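Local coordinates for protein nitroalkane oxidase (Podospora anserina, PDB 3MKH) that oxidises nitroalkanes to aldehydes or ketones with FAD and molecular oxygen, releasing nitrite and hydrogen peroxide after first removing a substrate proton, at residues A[376-379]-A[384-387]; A[314-319]-A[367-372]; A[173-178]-A[222-227]. All coordinates share one frame; numbering follows the deposited sequence.

Contact 1 (A[376-379]-A[384-387]); sequences ISAY and PFSD. With FAD (flavin-adenine dinucleotide), chain H.
With CG set beside its own backbone N and opposite the carbonyl carbon (chi1 -54°), Phe385 lays its CB against Ala378 CB at 4.0 Å. The same torsion brings CD2 of the ring obliquely near Ala378 CA, 4.2 Å away. Pro384 CG lies over the centre of one ring face, and the side chain of Phe385 also packs on Val370, Ile371 and Val374 of helix 345-374. Ala378 CB packs against Ile371 too, and a small residue suits a methyl held against these two neighbours. Polar backbone atoms are joined through water: one molecule bonds to Ala378 O at 2.8 Å and accepts from Ser386 N at 3.0 Å, tying the 3-10 turn to the first turn of helix 385-392, whose early N-H groups have no carbonyl of their own helix to meet.

This turn follows helix 345-374 in the C-terminal helical domain of the acyl-CoA dehydrogenase fold, and its other side receives FAD at the boundary with the second subunit. Ile376 N donates to the FAD phosphate oxygen O2P at 3.0 Å, nearly straight at 162°. The chi1 of Ile376, -166°, carries CG1 to the flavin, 3.7 Å from C9, while CG2 lies 3.4 Å from O5' of FAD. Were an alanine to stand in for Ile376, the phosphate bond could persist, but the flavin's dimethylbenzene end and the chain leading to the phosphate would probably lose a packing surface and gain freedom to shift. Tyr379 CD2 meets the flavin methyl C8M at 3.7 Å, and the Tyr379 OH hydrogen-bonds to Asn390 O and His235 ND1 of the second subunit, so the ring serves the flavin and its hydroxyl the subunit boundary.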
# COMPACT_ATOMS: atom_id res chain seq x y z
N ILE A 376 20.06 0.63 -9.42
CA ILE A 376 20.61 -0.60 -9.96
C ILE A 376 21.74 -1.15 -9.10
O ILE A 376 21.92 -2.36 -9.01
CB ILE A 376 21.08 -0.40 -11.42
CG1 ILE A 376 21.33 -1.76 -12.07
CG2 ILE A 376 22.29 0.52 -11.48
CD1 ILE A 376 20.06 -2.57 -12.20
N SER A 377 22.50 -0.26 -8.47
CA SER A 377 23.58 -0.66 -7.57
C SER A 377 23.11 -1.65 -6.50
O SER A 377 23.89 -2.44 -5.99
CB SER A 377 24.19 0.58 -6.91
OG SER A 377 24.73 1.46 -7.88
N ALA A 378 21.83 -1.60 -6.15
CA ALA A 378 21.33 -2.48 -5.09
C ALA A 378 21.29 -3.94 -5.54
O ALA A 378 21.06 -4.83 -4.73
CB ALA A 378 19.94 -2.01 -4.62
N TYR A 379 21.48 -4.19 -6.84
CA TYR A 379 21.42 -5.56 -7.35
C TYR A 379 22.81 -6.20 -7.31
O TYR A 379 22.98 -7.34 -7.71
CB TYR A 379 20.88 -5.58 -8.79
CG TYR A 379 20.12 -6.84 -9.18
CD1 TYR A 379 19.00 -7.26 -8.44
CD2 TYR A 379 20.47 -7.57 -10.32
CE1 TYR A 379 18.29 -8.38 -8.79
CE2 TYR A 379 19.74 -8.71 -10.69
CZ TYR A 379 18.65 -9.11 -9.91
OH TYR A 379 17.92 -10.23 -10.25
N PRO A 384 25.03 -4.45 0.56
CA PRO A 384 24.25 -5.23 1.54
C PRO A 384 22.75 -5.34 1.27
O PRO A 384 22.10 -6.09 2.00
CB PRO A 384 24.45 -4.44 2.83
CG PRO A 384 24.57 -3.02 2.37
CD PRO A 384 25.38 -3.11 1.08
N PHE A 385 22.22 -4.64 0.27
CA PHE A 385 20.77 -4.49 0.13
C PHE A 385 20.03 -5.77 -0.21
O PHE A 385 18.94 -6.01 0.31
CB PHE A 385 20.44 -3.35 -0.85
CG PHE A 385 21.11 -2.05 -0.49
CD1 PHE A 385 20.61 -1.27 0.54
CD2 PHE A 385 22.27 -1.65 -1.12
CE1 PHE A 385 21.23 -0.09 0.91
CE2 PHE A 385 22.91 -0.47 -0.76
CZ PHE A 385 22.38 0.31 0.26
N SER A 386 20.62 -6.61 -1.05
CA SER A 386 19.97 -7.88 -1.40
C SER A 386 19.87 -8.79 -0.17
O SER A 386 18.82 -9.37 0.10
CB SER A 386 20.72 -8.58 -2.53
OG SER A 386 20.14 -9.83 -2.83
N ASP A 387 20.97 -8.91 0.57
CA ASP A 387 20.97 -9.75 1.77
C ASP A 387 19.98 -9.22 2.80
O ASP A 387 19.34 -10.02 3.50
CB ASP A 387 22.36 -9.80 2.39
CG ASP A 387 23.31 -10.71 1.63
OD1 ASP A 387 22.85 -11.45 0.72
OD2 ASP A 387 24.52 -10.68 1.95
PA FAD H . 21.40 5.61 -11.28
O1A FAD H . 22.08 6.74 -11.91
O2A FAD H . 22.20 4.46 -10.85
O5B FAD H . 20.52 6.18 -10.04
C5B FAD H . 20.26 5.37 -8.88
C4B FAD H . 19.23 5.99 -7.91
O4B FAD H . 19.62 7.34 -7.59
C3B FAD H . 17.85 6.10 -8.55
O3B FAD H . 17.08 4.92 -8.28
C2B FAD H . 17.23 7.30 -7.85
O2B FAD H . 16.59 6.91 -6.64
C1B FAD H . 18.43 8.19 -7.50
N9A FAD H . 18.51 9.35 -8.45
C8A FAD H . 19.56 9.66 -9.20
N7A FAD H . 19.28 10.76 -9.91
C5A FAD H . 18.06 11.15 -9.60
C6A FAD H . 17.25 12.21 -10.01
N6A FAD H . 17.67 13.10 -10.91
N1A FAD H . 16.03 12.32 -9.49
C2A FAD H . 15.59 11.44 -8.60
N3A FAD H . 16.33 10.43 -8.19
C4A FAD H . 17.57 10.25 -8.67
N1 FAD H . 22.47 -0.89 -18.81
C2 FAD H . 22.77 -0.74 -20.16
O2 FAD H . 23.34 0.27 -20.54
N3 FAD H . 22.44 -1.75 -21.07
C4 FAD H . 21.80 -2.91 -20.63
O4 FAD H . 21.51 -3.79 -21.43
C4X FAD H . 21.50 -3.05 -19.28
N5 FAD H . 20.86 -4.20 -18.82
C5X FAD H . 20.90 -4.50 -17.45
C6 FAD H . 20.60 -5.78 -17.01
C7 FAD H . 20.64 -6.07 -15.65
C7M FAD H . 20.31 -7.47 -15.16
C8 FAD H . 20.97 -5.07 -14.75
C8M FAD H . 21.02 -5.38 -13.25
C9 FAD H . 21.27 -3.79 -15.20
C9A FAD H . 21.23 -3.50 -16.55
N10 FAD H . 21.53 -2.21 -17.02
C10 FAD H . 21.83 -2.05 -18.37
C1' FAD H . 21.53 -1.04 -16.11
C2' FAD H . 20.10 -0.56 -15.86
O2' FAD H . 19.49 -0.19 -17.09
C3' FAD H . 20.03 0.61 -14.85
O3' FAD H . 18.68 1.01 -14.68
C4' FAD H . 20.84 1.84 -15.28
O4' FAD H . 22.21 1.64 -14.97
C5' FAD H . 20.36 3.07 -14.52
O5' FAD H . 20.30 2.81 -13.12
P FAD H . 19.46 3.76 -12.14
O1P FAD H . 18.11 3.94 -12.70
O2P FAD H . 19.62 3.26 -10.77
O3P FAD H . 20.27 5.13 -12.29
O HOH W 1 22.84 -5.46 -2.65

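Contact 2 (A[314-319]-A[367-372]); sequences ADLLSG and CTDVIN
Leu316 and Asp369 face one another from neighbouring helices that run roughly antiparallel, and their side chains cross obliquely instead of meeting end on. The branch point of the leucine does much of the touching: CG rests 3.7 Å from the backbone oxygen of Asp369. From there the two methyl groups diverge. Leu316 CD1 comes alongside the carboxylate, 4.0 Å from Asp369 OD1. Leu316 CD2 reaches further along helix 345-374 to the backbone of Asn372, 4.4 Å from Asn372 C. The leucine is modelled away from the staggered positions (chi1 -112°, chi2 3°), so its conformation is either strained or uncertain.

Asp369 CG stands beside the backbone N (chi1 -85°), which carries the carboxylate toward helix 311-340. A water molecule bridges the two helices, donating to Asp369 OD2 at 2.8 Å and to Leu316 O, also at 2.8 Å. OD2 has a stronger partner in Lys365, one turn earlier, whose salt bridge probably stabilises the negative charge. Aspartate therefore suits this partly exposed seam: OD1 lies beside the leucine methyl while OD2 takes the water and Lys365. Leu316 also packs on Val403 of the second subunit, so a branched apolar side chain suits a place between helix and subunit.

Asn372 belongs to the FAD-binding site, and its backbone oxygen makes a weak hydrogen bond to the cofactor's O3B. Helix-on-helix packing of this kind, beside the FAD site and a subunit boundary, belongs to the C-terminal helical bundle of the acyl-CoA dehydrogenase fold.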
# COMPACT_ATOMS: atom_id res chain seq x y z
N ALA A 314 15.00 11.29 -1.36
CA ALA A 314 14.78 11.72 0.00
C ALA A 314 13.47 11.21 0.55
O ALA A 314 13.41 10.78 1.69
CB ALA A 314 14.85 13.25 0.10
N ASP A 315 12.41 11.25 -0.26
CA ASP A 315 11.11 10.83 0.24
C ASP A 315 11.07 9.33 0.55
O ASP A 315 10.42 8.91 1.50
CB ASP A 315 9.99 11.24 -0.72
CG ASP A 315 9.58 12.70 -0.54
OD1 ASP A 315 10.39 13.49 0.04
OD2 ASP A 315 8.46 13.07 -0.95
N LEU A 316 11.77 8.54 -0.25
CA LEU A 316 11.91 7.11 0.02
C LEU A 316 12.64 6.90 1.35
O LEU A 316 12.20 6.11 2.19
CB LEU A 316 12.66 6.43 -1.13
CG LEU A 316 12.04 5.42 -2.12
CD1 LEU A 316 10.55 5.15 -1.96
CD2 LEU A 316 12.39 5.78 -3.56
N LEU A 317 13.76 7.59 1.57
CA LEU A 317 14.50 7.40 2.82
C LEU A 317 13.74 7.88 4.06
O LEU A 317 13.74 7.20 5.08
CB LEU A 317 15.85 8.10 2.78
CG LEU A 317 17.03 7.21 2.43
CD1 LEU A 317 18.33 7.98 2.62
CD2 LEU A 317 16.99 5.99 3.33
N SER A 318 13.11 9.05 3.98
CA SER A 318 12.39 9.54 5.15
C SER A 318 11.20 8.63 5.44
O SER A 318 10.85 8.41 6.60
CB SER A 318 11.98 11.02 4.99
OG SER A 318 11.04 11.19 3.96
N GLY A 319 10.59 8.07 4.39
CA GLY A 319 9.54 7.10 4.58
C GLY A 319 10.02 5.89 5.39
O GLY A 319 9.37 5.46 6.33
N CYS A 367 13.08 -2.65 2.99
CA CYS A 367 14.15 -3.18 2.16
C CYS A 367 13.85 -2.98 0.67
O CYS A 367 14.75 -2.63 -0.10
CB CYS A 367 14.43 -4.65 2.50
SG CYS A 367 15.23 -4.88 4.12
N THR A 368 12.59 -3.15 0.28
CA THR A 368 12.22 -2.95 -1.13
C THR A 368 12.30 -1.46 -1.49
O THR A 368 12.76 -1.11 -2.57
CB THR A 368 10.82 -3.56 -1.51
OG1 THR A 368 9.81 -3.13 -0.59
CG2 THR A 368 10.89 -5.08 -1.48
N ASP A 369 11.86 -0.60 -0.57
CA ASP A 369 11.95 0.85 -0.78
C ASP A 369 13.39 1.29 -0.95
O ASP A 369 13.71 2.11 -1.81
CB ASP A 369 11.36 1.62 0.40
CG ASP A 369 9.86 1.81 0.30
OD1 ASP A 369 9.30 1.54 -0.79
OD2 ASP A 369 9.25 2.23 1.30
N VAL A 370 14.27 0.78 -0.09
CA VAL A 370 15.67 1.17 -0.14
C VAL A 370 16.35 0.70 -1.44
O VAL A 370 17.18 1.39 -2.02
CB VAL A 370 16.41 0.67 1.12
CG1 VAL A 370 17.86 0.58 0.87
CG2 VAL A 370 16.07 1.61 2.30
N ILE A 371 15.98 -0.49 -1.90
CA ILE A 371 16.48 -0.98 -3.19
C ILE A 371 16.08 -0.01 -4.33
O ILE A 371 16.90 0.34 -5.18
CB ILE A 371 15.98 -2.42 -3.44
CG1 ILE A 371 16.83 -3.40 -2.61
CG2 ILE A 371 15.99 -2.77 -4.93
CD1 ILE A 371 16.20 -4.78 -2.46
N ASN A 372 14.83 0.44 -4.33
CA ASN A 372 14.40 1.39 -5.35
C ASN A 372 15.13 2.74 -5.28
O ASN A 372 15.44 3.36 -6.30
CB ASN A 372 12.88 1.57 -5.29
CG ASN A 372 12.15 0.35 -5.79
OD1 ASN A 372 12.70 -0.41 -6.58
ND2 ASN A 372 10.92 0.11 -5.32
O HOH W 2 9.74 4.91 1.81

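Contact 3 (A[173-178]-A[222-227]); sequences NCAGWD and GSFEVL
Apolar packing carries this contact, with Ala175 set against Phe224 and Val226, which approach its methyl from the same strand. Its CB lies 3.9 Å from Phe224 CZ and 3.8 Å from Val226 CG2, so both strand residues press on one small methyl. Phe224 projects its ring from the strand with CG opposite the backbone N (chi1 -177°), bringing CZ within 3.7 Å of Ala175 CA. Two residues apart on one strand, Phe224 and Val226 point the same way, and alanine is small enough to let the loop come close to both.

The ring has polar and aromatic neighbours too. Cys174 O stands obliquely to it, 3.8 Å from Phe224 CZ, and Tyr245 of the adjoining strand packs edge-to-face. The thiol-bearing side chain of Cys174 turns to Val133 and Val243, where a small, weakly polar residue suits a buried place.

Backbone bonding shapes the loop itself: no hydrogen bond spans the two segments, but Gly176 N bonds to Asn173 O at 3.0 Å, closing a type I turn. Gly176 ends that turn at positive phi (76°), a conformation glycine adopts readily. The loop follows directly on FAD-binding residues Trp170, Ala171 and Thr172, and strand 224-228 pairs antiparallel with strand 242-251; loop against sheet in this way is part of the beta domain of the acyl-CoA dehydrogenase fold.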
# COMPACT_ATOMS: atom_id res chain seq x y z
N ASN A 173 18.40 -25.12 15.38
CA ASN A 173 19.34 -25.75 16.30
C ASN A 173 19.06 -27.21 16.67
O ASN A 173 19.89 -27.84 17.32
CB ASN A 173 19.46 -24.97 17.64
CG ASN A 173 20.09 -23.59 17.50
OD1 ASN A 173 19.99 -22.76 18.43
ND2 ASN A 173 20.76 -23.34 16.38
N CYS A 174 17.89 -27.75 16.29
CA CYS A 174 17.48 -29.05 16.85
C CYS A 174 18.46 -30.20 16.58
O CYS A 174 18.52 -31.17 17.34
CB CYS A 174 16.08 -29.45 16.35
SG CYS A 174 16.01 -29.85 14.58
N ALA A 175 19.26 -30.07 15.51
CA ALA A 175 20.17 -31.16 15.15
C ALA A 175 21.56 -31.06 15.80
O ALA A 175 22.36 -31.99 15.70
CB ALA A 175 20.27 -31.28 13.62
N GLY A 176 21.85 -29.94 16.47
CA GLY A 176 23.13 -29.78 17.15
C GLY A 176 24.28 -29.48 16.20
O GLY A 176 24.10 -29.46 14.99
N TRP A 177 25.48 -29.26 16.76
CA TRP A 177 26.63 -28.89 15.94
C TRP A 177 27.06 -30.00 14.99
O TRP A 177 27.58 -29.72 13.90
CB TRP A 177 27.82 -28.51 16.83
CG TRP A 177 27.56 -27.31 17.67
CD1 TRP A 177 27.48 -27.27 19.04
CD2 TRP A 177 27.36 -25.96 17.22
NE1 TRP A 177 27.25 -25.99 19.47
CE2 TRP A 177 27.16 -25.16 18.38
CE3 TRP A 177 27.33 -25.35 15.96
CZ2 TRP A 177 26.92 -23.79 18.31
CZ3 TRP A 177 27.09 -23.98 15.89
CH2 TRP A 177 26.90 -23.21 17.06
N ASP A 178 26.85 -31.25 15.39
CA ASP A 178 27.32 -32.40 14.63
C ASP A 178 26.16 -33.13 13.95
O ASP A 178 26.33 -34.22 13.39
CB ASP A 178 28.15 -33.35 15.51
CG ASP A 178 27.32 -34.06 16.57
OD1 ASP A 178 26.10 -33.80 16.68
OD2 ASP A 178 27.91 -34.88 17.31
N GLY A 222 19.76 -44.53 14.74
CA GLY A 222 18.47 -44.44 14.10
C GLY A 222 17.42 -43.67 14.89
O GLY A 222 16.35 -43.38 14.36
N SER A 223 17.71 -43.33 16.14
CA SER A 223 16.73 -42.61 16.96
C SER A 223 16.57 -41.14 16.54
O SER A 223 15.50 -40.55 16.70
CB SER A 223 17.10 -42.70 18.45
OG SER A 223 18.16 -41.81 18.77
N PHE A 224 17.64 -40.54 16.01
CA PHE A 224 17.57 -39.19 15.46
C PHE A 224 18.26 -39.18 14.10
O PHE A 224 19.36 -39.72 13.95
CB PHE A 224 18.22 -38.16 16.39
CG PHE A 224 18.13 -36.73 15.90
CD1 PHE A 224 19.16 -36.16 15.18
CD2 PHE A 224 17.00 -35.96 16.16
CE1 PHE A 224 19.08 -34.84 14.71
CE2 PHE A 224 16.90 -34.64 15.70
CZ PHE A 224 17.95 -34.08 14.97
N GLU A 225 17.63 -38.56 13.11
CA GLU A 225 18.24 -38.47 11.79
C GLU A 225 17.91 -37.16 11.10
O GLU A 225 16.76 -36.73 11.11
CB GLU A 225 17.79 -39.64 10.90
CG GLU A 225 18.58 -39.76 9.58
CD GLU A 225 18.00 -40.79 8.62
OE1 GLU A 225 17.20 -41.64 9.06
OE2 GLU A 225 18.34 -40.75 7.41
N VAL A 226 18.91 -36.52 10.52
CA VAL A 226 18.68 -35.41 9.62
C VAL A 226 18.30 -35.96 8.25
O VAL A 226 19.07 -36.69 7.63
CB VAL A 226 19.91 -34.50 9.51
CG1 VAL A 226 19.70 -33.43 8.42
CG2 VAL A 226 20.21 -33.85 10.88
N LEU A 227 17.10 -35.63 7.78
CA LEU A 227 16.63 -36.12 6.49
C LEU A 227 17.09 -35.20 5.36
O LEU A 227 17.50 -35.67 4.31
CB LEU A 227 15.11 -36.24 6.46
CG LEU A 227 14.48 -37.20 7.48
CD1 LEU A 227 12.97 -37.22 7.30
CD2 LEU A 227 15.07 -38.60 7.31

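Contacts 1 and 2 adjoin in the helical C-terminal region: contact 2 holds helix 345-374, on which residues of contact 1 pack from the following turn and helix 385-392, Phe385 CD1 meeting Val370 CG1 at 3.3 Å. Contact 1 is buried, and contact 2 lies nearer the surface, where a carboxylate and a lysine can take part. Each uses a water bridge, from backbone to backbone in the first and from backbone to carboxylate in the second, and each touches the second subunit. Contact 3, partly buried in the beta domain with its centre about 35 Å from that of contact 1, relies on apolar packing without a bridging water, and no other subunit touches its segments.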